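Local coordinates for lipolytic protein G-D-S-L family (Veillonella parvula DSM 2008, PDB 4RW0), which probably hydrolyses ester bonds, as a lipase or acylhydrolase of the GDSL (SGNH hydrolase) family, at residues G50-I55 / I96-T101. Sequence-based numbering, arbitrary orientation.
Sequences GMIYNI and IELAST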
ATOM      1  N   GLY A  50      -5.810   5.472  11.857  1.00 22.44           N
ATOM      2  CA  GLY A  50      -5.808   4.105  12.402  1.00 22.61           C
ATOM      3  C   GLY A  50      -4.565   3.286  12.073  1.00 20.94           C
ATOM      4  O   GLY A  50      -4.005   2.529  12.902  1.00 18.45           O
HETATM    5  N   MSE A  51      -4.046   3.470  10.879  1.00 21.26           N
HETATM    6  CA  MSE A  51      -2.767   2.802  10.508  1.00 19.39           C
HETATM    7  C   MSE A  51      -1.601   3.281  11.370  1.00 18.84           C
HETATM    8  O   MSE A  51      -0.742   2.542  11.698  1.00 17.57           O
HETATM    9  CB  MSE A  51      -2.436   3.019   9.018  1.00 20.43           C
HETATM   10  CG  MSE A  51      -1.124   2.328   8.604  1.00 23.88           C
HETATM   11 SE   MSE A  51      -0.712   2.467   6.637  1.00 26.18          SE
HETATM   12  CE  MSE A  51      -0.167   4.358   6.655  1.00 26.00           C
ATOM     13  N   ILE A  52      -1.512   4.578  11.621  1.00 23.05           N
ATOM     14  CA  ILE A  52      -0.523   5.117  12.578  1.00 20.86           C
ATOM     15  C   ILE A  52      -0.581   4.410  13.887  1.00 18.11           C
ATOM     16  O   ILE A  52       0.465   3.982  14.447  1.00 21.08           O
ATOM     17  CB  ILE A  52      -0.665   6.656  12.727  1.00 22.89           C
ATOM     18  CG1 ILE A  52      -0.240   7.301  11.427  1.00 24.26           C
ATOM     19  CG2 ILE A  52       0.217   7.190  13.872  1.00 21.28           C
ATOM     20  CD1 ILE A  52      -0.531   8.771  11.290  1.00 25.80           C
ATOM     21  N   TYR A  53      -1.775   4.229  14.402  1.00 19.35           N
ATOM     22  CA  TYR A  53      -1.900   3.467  15.643  1.00 20.84           C
ATOM     23  C   TYR A  53      -1.344   2.039  15.529  1.00 22.22           C
ATOM     24  O   TYR A  53      -0.653   1.531  16.429  1.00 18.72           O
ATOM     25  CB  TYR A  53      -3.341   3.428  16.176  1.00 20.84           C
ATOM     26  CG  TYR A  53      -3.994   4.784  16.424  1.00 21.70           C
ATOM     27  CD1 TYR A  53      -3.252   5.934  16.790  1.00 22.48           C
ATOM     28  CD2 TYR A  53      -5.354   4.941  16.233  1.00 24.59           C
ATOM     29  CE1 TYR A  53      -3.873   7.178  16.960  1.00 21.29           C
ATOM     30  CE2 TYR A  53      -5.991   6.178  16.385  1.00 25.09           C
ATOM     31  CZ  TYR A  53      -5.243   7.288  16.805  1.00 23.94           C
ATOM     32  OH  TYR A  53      -5.977   8.438  16.871  1.00 22.95           O
ATOM     33  N   ASN A  54      -1.634   1.370  14.400  1.00 23.02           N
ATOM     34  CA  ASN A  54      -1.061   0.032  14.183  1.00 19.76           C
ATOM     35  C   ASN A  54       0.423   0.040  14.160  1.00 16.78           C
ATOM     36  O   ASN A  54       1.069  -0.850  14.689  1.00 16.92           O
ATOM     37  CB  ASN A  54      -1.629  -0.598  12.926  1.00 20.68           C
ATOM     38  CG  ASN A  54      -3.127  -0.896  13.052  1.00 23.98           C
ATOM     39  OD1 ASN A  54      -3.654  -1.091  14.125  1.00 24.06           O
ATOM     40  ND2 ASN A  54      -3.783  -0.991  11.938  1.00 25.09           N
ATOM     41  N   ILE A  55       1.000   1.075  13.521  1.00 16.91           N
ATOM     42  CA  ILE A  55       2.429   1.153  13.424  1.00 18.38           C
ATOM     43  C   ILE A  55       3.037   1.391  14.807  1.00 18.48           C
ATOM     44  O   ILE A  55       4.043   0.813  15.155  1.00 19.61           O
ATOM     45  CB  ILE A  55       2.837   2.291  12.456  1.00 19.11           C
ATOM     46  CG1 ILE A  55       2.419   1.931  11.064  1.00 20.32           C
ATOM     47  CG2 ILE A  55       4.300   2.488  12.433  1.00 20.16           C
ATOM     48  CD1 ILE A  55       2.543   3.108  10.092  1.00 24.51           C
ATOM     49  N   ILE A  96       4.952   7.833   7.586  1.00 23.02           N
ATOM     50  CA  ILE A  96       6.211   7.536   6.957  1.00 23.05           C
ATOM     51  C   ILE A  96       7.374   7.917   7.859  1.00 25.50           C
ATOM     52  O   ILE A  96       8.359   7.170   7.986  1.00 25.65           O
ATOM     53  CB  ILE A  96       6.324   8.259   5.584  1.00 25.80           C
ATOM     54  CG1 ILE A  96       5.317   7.722   4.554  1.00 26.77           C
ATOM     55  CG2 ILE A  96       7.737   8.200   5.042  1.00 25.27           C
ATOM     56  CD1 ILE A  96       5.068   8.655   3.373  1.00 28.12           C
ATOM     57  N   GLU A  97       7.243   9.054   8.529  1.00 29.45           N
ATOM     58  CA  GLU A  97       8.320   9.524   9.504  1.00 28.36           C
ATOM     59  C   GLU A  97       8.415   8.599  10.687  1.00 25.52           C
ATOM     60  O   GLU A  97       9.516   8.192  11.083  1.00 27.66           O
ATOM     61  CB  GLU A  97       8.022  10.933   9.963  1.00 31.69           C
ATOM     62  CG  GLU A  97       8.115  11.935   8.823  1.00 35.87           C
ATOM     63  CD  GLU A  97       7.633  13.356   9.186  1.00 44.76           C
ATOM     64  OE1 GLU A  97       6.907  13.568  10.214  1.00 44.29           O
ATOM     65  OE2 GLU A  97       7.983  14.267   8.394  1.00 47.81           O
ATOM     66  N   LEU A  98       7.263   8.158  11.186  1.00 24.68           N
ATOM     67  CA  LEU A  98       7.264   7.185  12.267  1.00 24.62           C
ATOM     68  C   LEU A  98       7.879   5.871  11.860  1.00 25.89           C
ATOM     69  O   LEU A  98       8.828   5.389  12.487  1.00 22.58           O
ATOM     70  CB  LEU A  98       5.841   7.001  12.796  1.00 27.69           C
ATOM     71  CG  LEU A  98       5.683   5.886  13.829  1.00 32.37           C
ATOM     72  CD1 LEU A  98       6.534   6.201  15.079  1.00 37.00           C
ATOM     73  CD2 LEU A  98       4.200   5.649  14.142  1.00 31.60           C
ATOM     74  N   ALA A  99       7.410   5.271  10.741  1.00 24.42           N
ATOM     75  CA  ALA A  99       7.969   3.994  10.330  1.00 24.13           C
ATOM     76  C   ALA A  99       9.461   4.066  10.038  1.00 23.39           C
ATOM     77  O   ALA A  99      10.199   3.099  10.266  1.00 22.15           O
ATOM     78  CB  ALA A  99       7.176   3.474   9.089  1.00 24.10           C
ATOM     79  N   SER A 100       9.932   5.213   9.566  1.00 25.67           N
ATOM     80  CA  SER A 100      11.367   5.379   9.261  1.00 29.07           C
ATOM     81  C   SER A 100      12.312   5.209  10.423  1.00 28.22           C
ATOM     82  O   SER A 100      13.483   4.893  10.213  1.00 29.52           O
ATOM     83  CB  SER A 100      11.680   6.760   8.697  1.00 30.19           C
ATOM     84  OG  SER A 100      11.119   6.769   7.414  1.00 40.84           O
ATOM     85  N   THR A 101      11.788   5.319  11.637  1.00 27.53           N
ATOM     86  CA  THR A 101      12.639   5.114  12.811  1.00 29.57           C
ATOM     87  C   THR A 101      12.896   3.654  13.091  1.00 30.66           C
ATOM     88  O   THR A 101      13.776   3.355  13.907  1.00 28.03           O
ATOM     89  CB  THR A 101      12.011   5.746  14.051  1.00 30.16           C
ATOM     90  OG1 THR A 101      10.779   5.079  14.344  1.00 34.31           O
ATOM     91  CG2 THR A 101      11.739   7.245  13.843  1.00 31.62           C
TER
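I55 and L98 do most of the touching where helices 48-59 and 85-100 run side by side. The methyl CG2 of I55 sits 3.6 Å from CD2 of L98 and 3.9 Å from its CG, and the two side chains pass each other in opposite directions. In L98, CG is anti to the backbone N (chi1 173°), which sets it toward segment 50-55, and chi2 of 62° then places CD2 against I55. There CD2 also lies 4.3 Å from CG2 of I52, one turn before I55, so this one methyl reaches two isoleucines. A99 adds a lighter contact through its backbone: its CA is 4.5 Å from I55 CG2.

The two segments meet by van der Waals contact, mostly between apolar side chains, with I52 O also 4.1 Å from L98 CD2. The side-chain hydrogen bonds within the two segments all belong to 96-101. The hydroxyl OG of S100 donates to I96 O at 2.8 Å, while S100 N reaches the same oxygen from the opposite face of the carbonyl plane. L98 O is likewise gripped twice, by T101 N and by T101 OG1, the latter almost in line with the C=O bond.

The axes of segments 50-55 and 96-100 approach to 10.2 Å, with N-to-C directions 8° apart. I55, I96 and A99 also rest on L72 of strand 69-73, and M51 meets L92 and A95 farther back along helix 85-100. This is two parallel helices packed side by side against one face of a central parallel sheet, as in the three-layer alpha/beta/alpha fold of SGNH hydrolases.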